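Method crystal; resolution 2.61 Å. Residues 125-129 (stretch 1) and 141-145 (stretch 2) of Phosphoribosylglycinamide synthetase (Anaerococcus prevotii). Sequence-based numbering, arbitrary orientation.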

ATOM      1  N   ALA A 125      -4.339  -7.810  16.273  1.00 92.63           N
ATOM      2  CA  ALA A 125      -4.871  -7.137  17.478  1.00 93.84           C
ATOM      3  C   ALA A 125      -6.366  -7.459  17.586  1.00100.61           C
ATOM      4  O   ALA A 125      -7.166  -6.961  16.799  1.00 99.12           O
ATOM      5  N   ARG A 126      -6.734  -8.334  18.506  1.00100.62           N
ATOM      6  CA  ARG A 126      -8.115  -8.780  18.644  1.00101.81           C
ATOM      7  C   ARG A 126      -8.972  -7.674  19.236  1.00107.23           C
ATOM      8  O   ARG A 126      -8.453  -6.830  19.972  1.00105.75           O
ATOM      9  N   HIS A 127     -10.277  -7.667  18.908  1.00106.02           N
ATOM     10  CA  HIS A 127     -11.175  -6.630  19.425  1.00105.88           C
ATOM     11  C   HIS A 127     -12.546  -7.134  19.769  1.00107.51           C
ATOM     12  O   HIS A 127     -13.078  -8.081  19.175  1.00105.37           O
ATOM     13  N   PHE A 128     -13.158  -6.396  20.682  1.00105.64           N
ATOM     14  CA  PHE A 128     -14.511  -6.676  21.125  1.00108.47           C
ATOM     15  C   PHE A 128     -15.374  -5.414  21.054  1.00113.37           C
ATOM     16  O   PHE A 128     -14.952  -4.332  21.478  1.00109.67           O
ATOM     17  N   VAL A 129     -16.594  -5.589  20.510  1.00115.01           N
ATOM     18  CA  VAL A 129     -17.604  -4.520  20.342  1.00116.62           C
ATOM     19  C   VAL A 129     -18.519  -4.502  21.607  1.00120.47           C
ATOM     20  O   VAL A 129     -19.636  -5.007  21.592  1.00121.88           O
ATOM     21  N   GLU A 141     -11.145 -10.721  29.377  1.00128.63           N
ATOM     22  CA  GLU A 141     -10.646 -12.053  29.699  1.00132.91           C
ATOM     23  C   GLU A 141     -10.042 -12.711  28.447  1.00137.18           C
ATOM     24  O   GLU A 141      -9.103 -13.514  28.585  1.00140.40           O
ATOM     25  N   ASN A 142     -10.549 -12.356  27.240  1.00129.44           N
ATOM     26  CA  ASN A 142     -10.041 -12.857  25.946  1.00127.99           C
ATOM     27  C   ASN A 142      -9.152 -11.802  25.229  1.00126.50           C
ATOM     28  O   ASN A 142      -8.951 -11.893  24.012  1.00124.28           O
ATOM     29  N   LEU A 143      -8.588 -10.838  25.990  1.00121.23           N
ATOM     30  CA  LEU A 143      -7.784  -9.727  25.459  1.00118.87           C
ATOM     31  C   LEU A 143      -6.554  -9.477  26.351  1.00122.86           C
ATOM     32  O   LEU A 143      -6.695  -9.438  27.583  1.00122.91           O
ATOM     33  N   LYS A 144      -5.377  -9.226  25.728  1.00118.85           N
ATOM     34  CA  LYS A 144      -4.156  -8.898  26.462  1.00121.20           C
ATOM     35  C   LYS A 144      -4.013  -7.368  26.580  1.00123.37           C
ATOM     36  O   LYS A 144      -4.285  -6.639  25.616  1.00121.97           O
ATOM     37  N   LEU A 145      -3.604  -6.892  27.771  1.00119.99           N
ATOM     38  CA  LEU A 145      -3.332  -5.468  28.014  1.00119.38           C
ATOM     39  C   LEU A 145      -1.998  -5.093  27.347  1.00124.19           C
ATOM     40  O   LEU A 145      -1.163  -5.979  27.157  1.00126.96           O
TER

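Packing between residues 125-129 and 141-145 of phosphoribosylglycinamide synthetase from Anaerococcus prevotii. The two segments meet at a steep angle, the direction from CA of residue 126 to 128 lying 123° from that of 142 to 144, and they approach most closely in register at Arg126 and Leu143, whose CA atoms are 6.9 Å apart. Together they bury 276 Å², with no hydrogen bond between them, so the contact rests on side chains packing against backbone and against one another.

From the first stretch, Arg126 and Phe128 point toward the second, while the intervening His127 points away, the alternation expected of an extended backbone. Arg126 has chi1 m, chi2 t and chi3 m (-62°, 173°, -62°). The trans chi2 extends the chain beyond CG, and the m turn at chi3 directs the guanidinium across the backbone of the second stretch. There the carbonyl of Asn142 lies over one face of the group, with Arg126 CZ 3.2 Å from Asn142 O. This placement explains why proximity does not become hydrogen bonding: Arg126 NH1 and NH2 are 3.4 and 3.3 Å from Asn142 O, but the N-H bonds lie near the guanidinium plane and the angles are poor. The positive charge can still favour the carbonyl oxygen electrostatically. Arg126 NE and NH2 are hydrogen-bonded elsewhere in the structure. Farther along the second stretch, Arg126 NH2 passes 4.0 Å from Lys144 N, a looser contact.

Leu143 is the buried residue at the centre. Its CA-to-CB bond points sideways, yet the end of the side chain comes nearer to the first stretch. Chi1 is -127°, between wells, and chi2 is p at 52°; this combination leaves CD1 close to the opposing backbone and side chains. Leu143 CD1 lies 3.4 Å from Arg126 O and 3.9 Å from Arg126 CB, touching both the carbonyl and the aliphatic root of the arginine. The same methyl is 4.2 Å from His127 N and meets the ring of Phe128 at its edge, near the ring plane, with Leu143 CD1 3.7 Å from Phe128 CD2. One methyl thus touches three consecutive residues.

Phe128 adopts chi1 m (-80°) with chi2 at -73°, which brings CD2 and CE2 to the second stretch. Beside the CD2 contact with Leu143, Phe128 CE2 lies 3.8 Å from Asn142 CB, an oblique approach to the ring. Asn142 has chi1 m (-53°) and chi2 109°; its CA-to-CB bond points toward the first stretch, and its amide sits farther from the ring, with Asn142 OD1 4.4 Å from Phe128 CZ. The residue therefore contributes twice, with its main-chain oxygen over one face of the arginine guanidinium and its CB against the phenylalanine.

The margins are looser. His127 has chi1 p (75°); His127 CB stays 5.8 Å from Leu143 CD1, and the imidazole lies farther off still. The CA-to-CB bond of Lys144 points sideways; chi1 is p (90°), chi2 and chi3 are t, and chi4 is -94°, between wells. Its closest side-chain approach is Lys144 CB to Arg126 NH2, 4.7 Å.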

ATOM      1  CB  ALA A 125      -4.674  -5.622  17.392  1.00 93.94           C
ATOM      2  CB  ARG A 126      -8.162 -10.035  19.535  1.00104.29           C
ATOM      3  CG  ARG A 126      -7.382 -11.248  18.957  1.00109.45           C
ATOM      4  CD  ARG A 126      -7.280 -12.428  19.926  1.00123.78           C
ATOM      5  NE  ARG A 126      -6.540 -12.069  21.139  1.00129.30           N
ATOM      6  CZ  ARG A 126      -6.416 -12.831  22.222  1.00143.78           C
ATOM      7  NH1 ARG A 126      -6.968 -14.043  22.262  1.00142.19           N
ATOM      8  NH2 ARG A 126      -5.734 -12.391  23.273  1.00119.69           N
ATOM      9  CB  HIS A 127     -11.326  -5.457  18.437  1.00106.92           C
ATOM     10  CG  HIS A 127     -12.185  -5.731  17.235  1.00112.11           C
ATOM     11  ND1 HIS A 127     -13.546  -5.507  17.240  1.00115.75           N
ATOM     12  CD2 HIS A 127     -11.828  -6.165  16.012  1.00115.24           C
ATOM     13  CE1 HIS A 127     -13.971  -5.810  16.023  1.00116.51           C
ATOM     14  NE2 HIS A 127     -12.967  -6.197  15.245  1.00116.29           N
ATOM     15  CB  PHE A 128     -14.472  -7.269  22.543  1.00110.78           C
ATOM     16  CG  PHE A 128     -14.115  -8.733  22.511  1.00112.81           C
ATOM     17  CD1 PHE A 128     -15.034  -9.678  22.072  1.00117.06           C
ATOM     18  CD2 PHE A 128     -12.824  -9.150  22.780  1.00115.81           C
ATOM     19  CE1 PHE A 128     -14.697 -11.029  21.998  1.00120.04           C
ATOM     20  CE2 PHE A 128     -12.478 -10.507  22.702  1.00121.04           C
ATOM     21  CZ  PHE A 128     -13.423 -11.441  22.327  1.00120.65           C
ATOM     22  CB  VAL A 129     -18.413  -4.626  19.003  1.00123.66           C
ATOM     23  CG1 VAL A 129     -17.685  -3.933  17.852  1.00122.18           C
ATOM     24  CG2 VAL A 129     -18.731  -6.078  18.620  1.00126.12           C
ATOM     25  CB  GLU A 141     -11.735 -12.938  30.354  1.00137.75           C
ATOM     26  CG  GLU A 141     -12.485 -13.909  29.450  1.00152.22           C
ATOM     27  CD  GLU A 141     -13.547 -14.684  30.211  1.00176.48           C
ATOM     28  OE1 GLU A 141     -13.306 -15.876  30.516  1.00168.45           O
ATOM     29  OE2 GLU A 141     -14.590 -14.080  30.558  1.00166.36           O
ATOM     30  CB  ASN A 142     -11.219 -13.252  25.038  1.00129.50           C
ATOM     31  CG  ASN A 142     -12.191 -14.216  25.693  1.00162.28           C
ATOM     32  OD1 ASN A 142     -13.331 -13.858  26.033  1.00158.76           O
ATOM     33  ND2 ASN A 142     -11.755 -15.458  25.891  1.00155.32           N
ATOM     34  CB  LEU A 143      -8.676  -8.433  25.430  1.00116.83           C
ATOM     35  CG  LEU A 143      -8.832  -7.591  24.133  1.00117.68           C
ATOM     36  CD1 LEU A 143      -9.244  -8.445  22.907  1.00117.64           C
ATOM     37  CD2 LEU A 143      -9.841  -6.513  24.349  1.00114.06           C
ATOM     38  CB  LYS A 144      -2.891  -9.554  25.804  1.00125.70           C
ATOM     39  CG  LYS A 144      -2.133  -8.748  24.720  1.00138.78           C
ATOM     40  CD  LYS A 144      -0.994  -9.569  24.070  1.00142.95           C
ATOM     41  CE  LYS A 144      -0.611  -9.086  22.682  1.00128.89           C
ATOM     42  NZ  LYS A 144      -1.328  -9.837  21.609  1.00118.69           N
ATOM     43  CB  LEU A 145      -3.269  -5.144  29.528  1.00121.72           C
ATOM     44  CG  LEU A 145      -4.593  -4.764  30.178  1.00125.35           C
ATOM     45  CD1 LEU A 145      -5.578  -5.927  30.140  1.00125.90           C
ATOM     46  CD2 LEU A 145      -4.362  -4.283  31.596  1.00127.89           C
TER